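Side-chain contacts in aldose-aldose oxidoreductase (Caulobacter crescentus, PDB 5A04), which probably oxidises one aldose while reducing another, using a bound NADP(H) cofactor in a Rossmann-fold domain joined to a C-terminal alpha/beta domain: residues V77-P82 against P88-A93; P105-V110 against E114-A119; K126-Y131 against L297-E302; Y9-L14 against R20-R25. One frame throughout, in Å; residues are numbered along the deposited sequence.

Contact 1. Residues V77-P82 against P88-A93; sequences VYVITP and PFTERA. With NDP (NADPH dihydro-nicotinamide-adenine-dinucleotide phosphate), chain G.
V79 lays both methyls against CB of F89: its CG2 is 4.0 Å from F89 CB, CG1 lies equally near, and the two side chains cross at about a right angle. CG2 also comes up to OG1 of T90, a hydroxyl whose polar partner is the carbonyl of H86 one helical turn back. Two residues earlier V77 meets A93, CB to CB at 3.8 Å, with the valine CG2 close by as well. The axes of 77-79 and 88-93 run antiparallel, 9.0 Å apart and at 173°; strand 76-79 and helix 86-95 are successive elements of a beta-alpha-beta crossover. Beyond the strand end, T81 sends its methyl CG2 obliquely to the F89 ring, 4.1 Å from CD2. A chi1 of 64°, with OG1 between the backbone N and the carbonyl carbon, places the hydroxyl where it donates to P82 O at 3.1 Å, tilted from the carbonyl plane. A serine here lacks the methyl and would probably leave a gap beside the F89 ring. On the cofactor side, P82 CD lies 3.4 Å from O4B of the NADPH, and the proline CG approaches the adenine at N3A and C2A. The interface between strand and helix is therefore held by apolar packing, whereas in the following turn T81 is hydrogen-bonded through OG1 and, to H86 NE2, through its carbonyl, and P82 makes van der Waals contact with the dinucleotide.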
# COMPACT_ATOMS: atom_id res chain seq x y z
N VAL A 77 24.58 10.93 26.06
CA VAL A 77 25.12 11.29 24.76
C VAL A 77 24.10 10.92 23.68
O VAL A 77 23.60 9.78 23.66
CB VAL A 77 26.45 10.58 24.47
CG1 VAL A 77 26.93 10.91 23.06
CG2 VAL A 77 27.51 10.95 25.51
N TYR A 78 23.78 11.87 22.81
CA TYR A 78 22.83 11.63 21.73
C TYR A 78 23.65 11.56 20.44
O TYR A 78 24.21 12.55 19.99
CB TYR A 78 21.78 12.76 21.70
CG TYR A 78 20.57 12.56 20.80
CD1 TYR A 78 20.51 11.54 19.85
CD2 TYR A 78 19.47 13.42 20.91
CE1 TYR A 78 19.41 11.39 19.03
CE2 TYR A 78 18.36 13.28 20.09
CZ TYR A 78 18.33 12.26 19.16
OH TYR A 78 17.23 12.12 18.35
N VAL A 79 23.75 10.35 19.90
CA VAL A 79 24.52 10.09 18.69
C VAL A 79 23.69 10.32 17.43
O VAL A 79 22.72 9.61 17.18
CB VAL A 79 25.06 8.65 18.70
CG1 VAL A 79 25.83 8.37 17.41
CG2 VAL A 79 25.94 8.43 19.94
N ILE A 80 24.09 11.32 16.64
CA ILE A 80 23.33 11.75 15.47
C ILE A 80 24.28 11.84 14.26
O ILE A 80 24.38 12.85 13.56
CB ILE A 80 22.61 13.12 15.73
CG1 ILE A 80 21.99 13.12 17.14
CG2 ILE A 80 21.53 13.37 14.68
CD1 ILE A 80 21.09 14.35 17.47
N THR A 81 24.96 10.72 14.02
CA THR A 81 25.95 10.60 12.95
C THR A 81 25.43 9.71 11.82
O THR A 81 24.38 9.11 11.96
CB THR A 81 27.23 9.97 13.50
OG1 THR A 81 26.91 8.64 13.93
CG2 THR A 81 27.74 10.78 14.69
N PRO A 82 26.18 9.61 10.70
CA PRO A 82 25.84 8.55 9.73
C PRO A 82 25.73 7.18 10.41
O PRO A 82 26.34 6.94 11.46
CB PRO A 82 27.01 8.60 8.74
CG PRO A 82 27.42 10.05 8.77
CD PRO A 82 27.27 10.47 10.20
N PRO A 88 30.27 2.64 17.01
CA PRO A 88 31.45 3.02 17.80
C PRO A 88 31.22 4.20 18.74
O PRO A 88 31.75 4.19 19.84
CB PRO A 88 32.50 3.36 16.73
CG PRO A 88 31.73 3.57 15.45
CD PRO A 88 30.54 2.67 15.57
N PHE A 89 30.41 5.18 18.36
CA PHE A 89 30.20 6.29 19.29
C PHE A 89 29.31 5.89 20.46
O PHE A 89 29.48 6.39 21.57
CB PHE A 89 29.61 7.50 18.56
CG PHE A 89 30.62 8.27 17.77
CD1 PHE A 89 31.66 8.93 18.42
CD2 PHE A 89 30.54 8.35 16.39
CE1 PHE A 89 32.61 9.66 17.71
CE2 PHE A 89 31.49 9.07 15.66
CZ PHE A 89 32.52 9.73 16.32
N THR A 90 28.37 4.97 20.24
CA THR A 90 27.55 4.46 21.33
C THR A 90 28.43 3.71 22.34
O THR A 90 28.30 3.92 23.54
CB THR A 90 26.43 3.54 20.81
OG1 THR A 90 25.48 4.36 20.09
CG2 THR A 90 25.72 2.84 21.94
N GLU A 91 29.32 2.86 21.84
CA GLU A 91 30.20 2.10 22.72
C GLU A 91 31.13 3.02 23.53
O GLU A 91 31.31 2.83 24.73
CB GLU A 91 31.03 1.10 21.91
CG GLU A 91 30.18 -0.01 21.33
CD GLU A 91 30.92 -0.87 20.30
OE1 GLU A 91 31.88 -0.38 19.66
OE2 GLU A 91 30.51 -2.02 20.11
N ARG A 92 31.69 4.02 22.86
CA ARG A 92 32.56 4.98 23.53
C ARG A 92 31.79 5.79 24.57
O ARG A 92 32.30 6.04 25.67
CB ARG A 92 33.22 5.90 22.50
CG ARG A 92 34.30 5.19 21.68
CD ARG A 92 34.77 6.06 20.54
NE ARG A 92 35.55 7.21 21.00
CZ ARG A 92 35.93 8.21 20.21
NH1 ARG A 92 35.58 8.23 18.93
NH2 ARG A 92 36.66 9.22 20.71
N ALA A 93 30.57 6.19 24.24
CA ALA A 93 29.73 6.89 25.22
C ALA A 93 29.47 6.02 26.45
O ALA A 93 29.58 6.48 27.58
CB ALA A 93 28.40 7.31 24.56
PA NDP G . 23.99 15.06 8.27
O1A NDP G . 24.88 14.60 7.17
O2A NDP G . 23.14 16.28 8.05
O5B NDP G . 24.86 15.31 9.65
C5B NDP G . 25.67 14.19 9.88
C4B NDP G . 26.76 14.69 10.85
O4B NDP G . 27.48 13.59 11.41
C3B NDP G . 27.78 15.56 10.09
O3B NDP G . 27.37 16.88 10.02
C2B NDP G . 28.98 15.48 11.04
O2B NDP G . 28.86 16.28 12.06
C1B NDP G . 28.81 14.01 11.62
N9A NDP G . 29.74 13.06 11.01
C8A NDP G . 30.71 12.31 11.66
N7A NDP G . 31.43 11.54 10.83
C5A NDP G . 30.89 11.80 9.56
C6A NDP G . 31.20 11.30 8.28
N6A NDP G . 32.21 10.38 8.12
N1A NDP G . 30.52 11.71 7.17
C2A NDP G . 29.52 12.64 7.41
N3A NDP G . 29.11 13.19 8.56
C4A NDP G . 29.83 12.75 9.65
O3 NDP G . 23.05 13.72 8.50
PN NDP G . 21.63 13.95 9.26
O1N NDP G . 21.74 14.74 10.50
O2N NDP G . 20.45 14.02 8.31
O5D NDP G . 21.38 12.30 9.84
C5D NDP G . 22.29 11.93 10.83
C4D NDP G . 21.64 10.76 11.62
O4D NDP G . 20.33 11.19 12.10
C3D NDP G . 21.37 9.51 10.69
O3D NDP G . 21.53 8.30 11.45
C2D NDP G . 19.90 9.67 10.31
O2D NDP G . 19.26 8.43 10.10
C1D NDP G . 19.34 10.31 11.63
N1N NDP G . 18.17 11.14 11.33
C2N NDP G . 16.98 10.95 12.02
C3N NDP G . 15.91 11.74 11.74
C7N NDP G . 14.66 11.54 12.47
O7N NDP G . 13.60 12.12 12.15
N7N NDP G . 14.64 10.67 13.56
C4N NDP G . 15.96 12.83 10.72
C5N NDP G . 17.24 12.92 10.01
C6N NDP G . 18.27 12.13 10.32
P2B NDP G . 30.27 17.12 12.60
O1X NDP G . 31.22 15.96 12.78
O2X NDP G . 30.49 18.00 11.41
O3X NDP G . 29.77 17.80 13.88

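Contact 2. Residues P105-V110 against E114-A119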
# COMPACT_ATOMS: atom_id res chain seq x y z
N PRO A 105 18.62 4.42 11.69
CA PRO A 105 18.50 3.03 12.12
C PRO A 105 19.58 2.77 13.17
O PRO A 105 20.61 3.44 13.13
CB PRO A 105 18.74 2.24 10.83
CG PRO A 105 19.69 3.13 10.06
CD PRO A 105 19.15 4.53 10.32
N MET A 106 19.34 1.87 14.11
CA MET A 106 20.27 1.67 15.22
C MET A 106 21.71 1.42 14.78
O MET A 106 22.63 2.09 15.27
CB MET A 106 19.78 0.52 16.09
CG MET A 106 20.67 0.22 17.29
SD MET A 106 19.78 -0.97 18.29
CE MET A 106 20.87 -1.09 19.71
N ALA A 107 21.91 0.48 13.86
CA ALA A 107 23.24 0.22 13.31
C ALA A 107 23.09 -0.50 11.97
O ALA A 107 21.97 -0.73 11.53
CB ALA A 107 24.07 -0.62 14.30
N ASN A 108 24.20 -0.88 11.34
CA ASN A 108 24.12 -1.51 10.02
C ASN A 108 23.58 -2.94 10.05
O ASN A 108 23.04 -3.43 9.05
CB ASN A 108 25.49 -1.53 9.33
CG ASN A 108 26.00 -0.14 9.00
OD1 ASN A 108 25.29 0.86 9.14
ND2 ASN A 108 27.25 -0.08 8.56
N THR A 109 23.78 -3.64 11.17
CA THR A 109 23.49 -5.07 11.23
C THR A 109 22.95 -5.49 12.58
O THR A 109 23.09 -4.77 13.57
CB THR A 109 24.77 -5.93 10.98
OG1 THR A 109 25.69 -5.74 12.07
CG2 THR A 109 25.46 -5.54 9.69
N VAL A 110 22.38 -6.69 12.62
CA VAL A 110 21.94 -7.29 13.87
C VAL A 110 23.10 -7.39 14.86
O VAL A 110 22.98 -6.98 16.01
CB VAL A 110 21.33 -8.68 13.62
CG1 VAL A 110 21.14 -9.44 14.93
CG2 VAL A 110 20.00 -8.52 12.88
N GLU A 114 23.53 -5.83 18.63
CA GLU A 114 23.79 -6.65 19.80
C GLU A 114 25.00 -6.15 20.58
O GLU A 114 24.99 -6.14 21.81
CB GLU A 114 23.99 -8.12 19.40
CG GLU A 114 22.74 -8.74 18.78
CD GLU A 114 22.96 -10.17 18.31
OE1 GLU A 114 24.03 -10.46 17.73
OE2 GLU A 114 22.07 -11.01 18.52
N ALA A 115 26.02 -5.71 19.86
CA ALA A 115 27.23 -5.19 20.50
C ALA A 115 26.93 -3.92 21.28
O ALA A 115 27.44 -3.72 22.38
CB ALA A 115 28.30 -4.93 19.46
N MET A 116 26.09 -3.07 20.70
CA MET A 116 25.73 -1.82 21.35
C MET A 116 24.95 -2.08 22.63
O MET A 116 25.20 -1.46 23.66
CB MET A 116 24.92 -0.95 20.38
CG MET A 116 25.77 -0.42 19.23
SD MET A 116 24.74 0.13 17.84
CE MET A 116 23.96 1.59 18.54
N ILE A 117 24.02 -3.03 22.56
CA ILE A 117 23.21 -3.38 23.72
C ILE A 117 24.11 -3.94 24.82
O ILE A 117 23.96 -3.58 25.99
CB ILE A 117 22.12 -4.39 23.32
CG1 ILE A 117 21.07 -3.70 22.43
CG2 ILE A 117 21.47 -5.01 24.57
CD1 ILE A 117 20.12 -4.65 21.70
N ALA A 118 25.05 -4.80 24.44
CA ALA A 118 25.98 -5.39 25.40
C ALA A 118 26.86 -4.33 26.07
O ALA A 118 27.16 -4.44 27.26
CB ALA A 118 26.86 -6.46 24.71
N ALA A 119 27.28 -3.33 25.30
CA ALA A 119 28.17 -2.30 25.84
C ALA A 119 27.42 -1.46 26.88
O ALA A 119 27.96 -1.14 27.95
CB ALA A 119 28.72 -1.41 24.72
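M106 runs out in an extended chain toward helix 110-123, and M116 reaches back to meet it tip to tip. From CB, the M106 chain leaves with CG opposite the backbone N (chi1 -180°), which places CG 3.8 Å from CE of M116 and also near that residue's SD. Past its own sulfur, M106 ends in CE, which lies 3.8 Å from CG1 of I117 and close to I117 CD1 and to M116 CB. M116 is bent at its last torsion (chi3 69°), folding CE back to 3.6 Å from the carbonyl O of M106, while its SD rests 3.7 Å from CB of A107. An alanine in place of M106 would probably open a gap beside M116 CE and I117 CG1. At the start of the helix, E114 N donates to V110 O at 2.9 Å, and E114 CD lies 3.9 Å from V110 CG1. T109 caps the helix, its OG1 accepting from D112 N, and L127 and I129 of the following strand cover M106. A loop running from a cis-proline beside the cofactor into an N-capped helix is thus packed back on that helix within the Rossmann domain.

Contact 3. Residues K126-Y131 against L297-E302; sequences KLMIGY and LDHLSE
K126 opens the contact with its CB, 4.2 Å from CD1 of L300, while the rest of its chain leads away from helix 292-306 and the amine makes a long, weak ion pair with E309. M128 carries most of the packing. Fully extended from the backbone through to SD, its chain delivers the sulfur between two helix residues. There SD is 3.7 Å from CB of L300, whose side chain slides past the methionine in the opposite direction and brings CD1 near M128 CB. The same sulfur is 3.8 Å from CD2 of H299, and CE matches that distance. This is a Met-aromatic contact made at the edge of the imidazole, in its plane: SD lies 5.0 Å from the ring centroid and 85° off the ring normal. The histidine's NE2 is engaged elsewhere, bonded to I311 N, and its ring also meets F135, which touches M128 too. Further on, G130 sits at the centre of an inverse gamma turn, with Y131 N bonded to I129 O at 2.8 Å, and touches the cofactor. The partners are far apart in sequence: strand 127-129 is an outermost strand of the parallel Rossmann sheet, and helix 292-306, drawn from the C-terminal part of the chain, packs across that sheet to cover it.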
# COMPACT_ATOMS: atom_id res chain seq x y z
N LYS A 126 21.50 3.26 30.30
CA LYS A 126 20.34 3.03 29.46
C LYS A 126 20.62 3.39 28.00
O LYS A 126 21.48 4.23 27.70
CB LYS A 126 19.15 3.82 29.99
CG LYS A 126 18.68 3.29 31.33
CD LYS A 126 17.46 4.03 31.85
CE LYS A 126 17.17 3.62 33.29
NZ LYS A 126 16.96 2.15 33.40
N LEU A 127 19.90 2.73 27.11
CA LEU A 127 20.03 2.92 25.67
C LEU A 127 18.65 3.09 25.06
O LEU A 127 17.77 2.26 25.27
CB LEU A 127 20.75 1.72 25.03
CG LEU A 127 20.88 1.65 23.51
CD1 LEU A 127 21.61 2.88 22.93
CD2 LEU A 127 21.61 0.34 23.13
N MET A 128 18.46 4.18 24.33
CA MET A 128 17.18 4.44 23.69
C MET A 128 17.43 4.82 22.23
O MET A 128 18.40 5.50 21.92
CB MET A 128 16.44 5.58 24.41
CG MET A 128 15.10 5.90 23.80
SD MET A 128 14.30 7.23 24.74
CE MET A 128 13.08 7.78 23.55
N ILE A 129 16.56 4.34 21.34
CA ILE A 129 16.65 4.67 19.92
C ILE A 129 15.63 5.77 19.59
O ILE A 129 14.53 5.80 20.14
CB ILE A 129 16.39 3.42 19.05
CG1 ILE A 129 17.26 2.26 19.53
CG2 ILE A 129 16.59 3.73 17.55
CD1 ILE A 129 18.77 2.54 19.52
N GLY A 130 16.01 6.65 18.67
CA GLY A 130 15.23 7.85 18.40
C GLY A 130 14.00 7.63 17.54
O GLY A 130 13.86 8.25 16.48
N TYR A 131 13.08 6.78 18.00
CA TYR A 131 11.81 6.60 17.30
C TYR A 131 10.78 7.63 17.79
O TYR A 131 9.85 7.30 18.53
CB TYR A 131 11.29 5.17 17.48
CG TYR A 131 12.13 4.10 16.78
CD1 TYR A 131 12.27 4.09 15.39
CD2 TYR A 131 12.74 3.08 17.50
CE1 TYR A 131 13.02 3.09 14.74
CE2 TYR A 131 13.49 2.08 16.86
CZ TYR A 131 13.61 2.10 15.49
OH TYR A 131 14.34 1.12 14.85
N LEU A 297 13.22 13.43 24.03
CA LEU A 297 14.36 13.77 24.88
C LEU A 297 14.01 13.56 26.35
O LEU A 297 14.78 12.95 27.10
CB LEU A 297 14.79 15.23 24.64
CG LEU A 297 15.37 15.55 23.25
CD1 LEU A 297 15.42 17.05 22.99
CD2 LEU A 297 16.75 14.95 23.09
N ASP A 298 12.84 14.05 26.76
CA ASP A 298 12.44 13.92 28.15
C ASP A 298 12.16 12.48 28.55
O ASP A 298 12.33 12.12 29.71
CB ASP A 298 11.21 14.78 28.45
CG ASP A 298 11.56 16.22 28.83
OD1 ASP A 298 12.75 16.53 29.10
OD2 ASP A 298 10.63 17.05 28.87
N HIS A 299 11.74 11.64 27.59
CA HIS A 299 11.44 10.25 27.94
C HIS A 299 12.68 9.55 28.49
O HIS A 299 12.60 8.88 29.51
CB HIS A 299 10.92 9.47 26.73
CG HIS A 299 10.51 8.06 27.06
ND1 HIS A 299 9.44 7.77 27.87
CD2 HIS A 299 11.04 6.87 26.68
CE1 HIS A 299 9.32 6.46 27.97
NE2 HIS A 299 10.28 5.89 27.27
N LEU A 300 13.82 9.72 27.83
CA LEU A 300 15.03 9.04 28.29
C LEU A 300 15.42 9.58 29.66
O LEU A 300 15.71 8.81 30.58
CB LEU A 300 16.18 9.22 27.29
CG LEU A 300 17.51 8.57 27.71
CD1 LEU A 300 17.30 7.11 28.10
CD2 LEU A 300 18.52 8.70 26.58
N SER A 301 15.39 10.90 29.80
CA SER A 301 15.71 11.54 31.08
C SER A 301 14.82 11.02 32.21
O SER A 301 15.30 10.69 33.30
CB SER A 301 15.57 13.06 30.96
OG SER A 301 16.50 13.56 30.03
N GLU A 302 13.52 10.95 31.95
CA GLU A 302 12.58 10.47 32.96
C GLU A 302 12.82 9.00 33.28
O GLU A 302 12.72 8.60 34.44
CB GLU A 302 11.13 10.68 32.50
CG GLU A 302 10.75 12.16 32.36
CD GLU A 302 9.45 12.37 31.58
OE1 GLU A 302 8.71 11.40 31.36
OE2 GLU A 302 9.19 13.53 31.19

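Contact 4. Residues Y9-L14 against R20-R25. With NDP (NADPH dihydro-nicotinamide-adenine-dinucleotide phosphate), chain G.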
# COMPACT_ATOMS: atom_id res chain seq x y z
N TYR A 9 22.39 16.65 28.23
CA TYR A 9 22.70 16.00 26.95
C TYR A 9 23.98 16.52 26.31
O TYR A 9 24.19 17.74 26.23
CB TYR A 9 21.55 16.22 25.96
CG TYR A 9 20.43 15.23 26.02
CD1 TYR A 9 19.46 15.29 27.03
CD2 TYR A 9 20.30 14.26 25.04
CE1 TYR A 9 18.42 14.37 27.07
CE2 TYR A 9 19.27 13.34 25.06
CZ TYR A 9 18.33 13.39 26.07
OH TYR A 9 17.31 12.47 26.06
N ALA A 10 24.83 15.61 25.85
CA ALA A 10 25.85 15.94 24.87
C ALA A 10 25.32 15.55 23.50
O ALA A 10 24.94 14.40 23.29
CB ALA A 10 27.18 15.20 25.18
N ILE A 11 25.26 16.50 22.57
CA ILE A 11 24.84 16.20 21.20
C ILE A 11 26.08 15.90 20.37
O ILE A 11 27.02 16.70 20.31
CB ILE A 11 24.03 17.36 20.58
CG1 ILE A 11 22.81 17.69 21.46
CG2 ILE A 11 23.57 17.01 19.16
CD1 ILE A 11 21.85 16.53 21.69
N LEU A 12 26.10 14.72 19.75
CA LEU A 12 27.28 14.26 19.03
C LEU A 12 26.95 14.11 17.55
O LEU A 12 26.10 13.30 17.18
CB LEU A 12 27.78 12.94 19.64
CG LEU A 12 29.14 12.40 19.16
CD1 LEU A 12 29.72 11.47 20.23
CD2 LEU A 12 29.00 11.66 17.85
N GLY A 13 27.65 14.88 16.72
CA GLY A 13 27.41 14.91 15.28
C GLY A 13 26.51 16.08 14.92
O GLY A 13 25.29 15.93 14.87
N LEU A 14 27.10 17.24 14.67
CA LEU A 14 26.32 18.47 14.52
C LEU A 14 25.92 18.70 13.05
O LEU A 14 26.32 19.69 12.39
CB LEU A 14 27.11 19.66 15.08
CG LEU A 14 27.55 19.51 16.55
CD1 LEU A 14 28.25 20.76 17.08
CD2 LEU A 14 26.37 19.12 17.47
N ARG A 20 19.27 21.60 13.24
CA ARG A 20 18.01 22.20 12.78
C ARG A 20 16.80 21.69 13.54
O ARG A 20 15.85 22.44 13.77
CB ARG A 20 17.80 21.96 11.29
CG ARG A 20 18.45 22.99 10.38
CD ARG A 20 19.96 23.00 10.47
NE ARG A 20 20.55 23.79 9.38
CZ ARG A 20 21.85 24.01 9.24
NH1 ARG A 20 22.71 23.51 10.12
NH2 ARG A 20 22.30 24.74 8.22
N ILE A 21 16.83 20.42 13.94
CA ILE A 21 15.63 19.81 14.50
C ILE A 21 15.73 19.57 16.01
O ILE A 21 14.89 20.03 16.78
CB ILE A 21 15.30 18.49 13.79
CG1 ILE A 21 15.32 18.69 12.27
CG2 ILE A 21 13.96 17.97 14.26
CD1 ILE A 21 14.27 19.72 11.77
N ILE A 22 16.75 18.84 16.46
CA ILE A 22 16.82 18.48 17.87
C ILE A 22 17.23 19.64 18.81
O ILE A 22 16.54 19.92 19.80
CB ILE A 22 17.80 17.30 18.09
CG1 ILE A 22 17.28 16.02 17.40
CG2 ILE A 22 18.02 17.04 19.59
CD1 ILE A 22 15.88 15.57 17.86
N MET A 23 18.34 20.30 18.52
CA MET A 23 18.87 21.24 19.51
C MET A 23 17.90 22.40 19.86
O MET A 23 17.82 22.77 21.04
CB MET A 23 20.23 21.77 19.05
CG MET A 23 21.36 20.75 19.36
SD MET A 23 22.87 21.04 18.43
CE MET A 23 23.39 22.63 19.05
N PRO A 24 17.15 22.93 18.89
CA PRO A 24 16.19 23.97 19.30
C PRO A 24 15.09 23.46 20.22
O PRO A 24 14.47 24.26 20.93
CB PRO A 24 15.58 24.43 17.97
CG PRO A 24 16.64 24.17 16.97
CD PRO A 24 17.25 22.85 17.42
N ARG A 25 14.83 22.15 20.22
CA ARG A 25 13.70 21.62 20.98
C ARG A 25 14.00 21.31 22.44
O ARG A 25 13.12 20.85 23.17
CB ARG A 25 13.15 20.38 20.27
CG ARG A 25 12.65 20.69 18.84
CD ARG A 25 11.24 21.28 18.80
NE ARG A 25 11.13 22.64 19.35
CZ ARG A 25 11.37 23.76 18.68
NH1 ARG A 25 11.76 23.72 17.40
NH2 ARG A 25 11.20 24.93 19.29
PA NDP G . 23.99 15.06 8.27
O1A NDP G . 24.88 14.60 7.17
O2A NDP G . 23.14 16.28 8.05
O5B NDP G . 24.86 15.31 9.65
C5B NDP G . 25.67 14.19 9.88
C4B NDP G . 26.76 14.69 10.85
O4B NDP G . 27.48 13.59 11.41
C3B NDP G . 27.78 15.56 10.09
O3B NDP G . 27.37 16.88 10.02
C2B NDP G . 28.98 15.48 11.04
O2B NDP G . 28.86 16.28 12.06
C1B NDP G . 28.81 14.01 11.62
N9A NDP G . 29.74 13.06 11.01
C8A NDP G . 30.71 12.31 11.66
N7A NDP G . 31.43 11.54 10.83
C5A NDP G . 30.89 11.80 9.56
C6A NDP G . 31.20 11.30 8.28
N6A NDP G . 32.21 10.38 8.12
N1A NDP G . 30.52 11.71 7.17
C2A NDP G . 29.52 12.64 7.41
N3A NDP G . 29.11 13.19 8.56
C4A NDP G . 29.83 12.75 9.65
O3 NDP G . 23.05 13.72 8.50
PN NDP G . 21.63 13.95 9.26
O1N NDP G . 21.74 14.74 10.50
O2N NDP G . 20.45 14.02 8.31
O5D NDP G . 21.38 12.30 9.84
C5D NDP G . 22.29 11.93 10.83
C4D NDP G . 21.64 10.76 11.62
O4D NDP G . 20.33 11.19 12.10
C3D NDP G . 21.37 9.51 10.69
O3D NDP G . 21.53 8.30 11.45
C2D NDP G . 19.90 9.67 10.31
O2D NDP G . 19.26 8.43 10.10
C1D NDP G . 19.34 10.31 11.63
N1N NDP G . 18.17 11.14 11.33
C2N NDP G . 16.98 10.95 12.02
C3N NDP G . 15.91 11.74 11.74
C7N NDP G . 14.66 11.54 12.47
O7N NDP G . 13.60 12.12 12.15
N7N NDP G . 14.64 10.67 13.56
C4N NDP G . 15.96 12.83 10.72
C5N NDP G . 17.24 12.92 10.01
C6N NDP G . 18.27 12.13 10.32
P2B NDP G . 30.27 17.12 12.60
O1X NDP G . 31.22 15.96 12.78
O2X NDP G . 30.49 18.00 11.41
O3X NDP G . 29.77 17.80 13.88
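The first beta-alpha unit of the Rossmann fold, strand 7-12 followed by a glycine-bearing turn and helix 16-22, brings I11 and L14 against I22 and M23. I11 and M23 slide past each other in opposite directions, with I11 CG1 4.0 Å from M23 CG and the isoleucine CG2 near the sulfur. M23 bends at its last torsion (chi3 64°), and its SD lies 4.1 Å from CD2 of L14, the two side chains crossing at about a right angle. I22 adds a looser touch, its CG2 4.4 Å from I11 CD1. Y78 of the neighbouring strand lies against both isoleucines, and Y48 and Y52 of helix 42-52 reach M23 from beyond the unit.

In the turn, G13 takes backbone angles at which a side chain would be jammed against the preceding carbonyl O. L14 N then donates to O3X of the NADPH 2'-phosphate at 2.8 Å, with an N-H...O angle of 157°. CB of the same leucine rests 3.5 Å from that oxygen. K44, which bonds to the L14 carbonyl, is also hydrogen-bonded to the cofactor. L14 therefore serves two chemistries: its backbone grips the phosphate that distinguishes NADPH from NADH, while its methyl end is packed on M23 among apolar groups.

Contacts 1 and 4 sit on adjacent strands of the parallel sheet, centres 13 Å apart, and are joined through the backbone: Y78 N lies 2.8 Å from A10 O, and I80 N, 2.9 Å from L12 O, is probably bonded to it. Both touch the NADPH. Contact 2 borders contact 1, where T90 OG1 lies 3.5 Å from M116 CE, but stays clear of contact 4, their nearest atoms about 11 Å apart. Contact 3 connects with all the others: L297 O is 2.8 Å from Y9 OH of contact 4, L297 packs on Y78, and I129 CD1 lies 3.7 Å from M106 CG. The bound glucose is about 12 Å from the side chains of both T81 and M106.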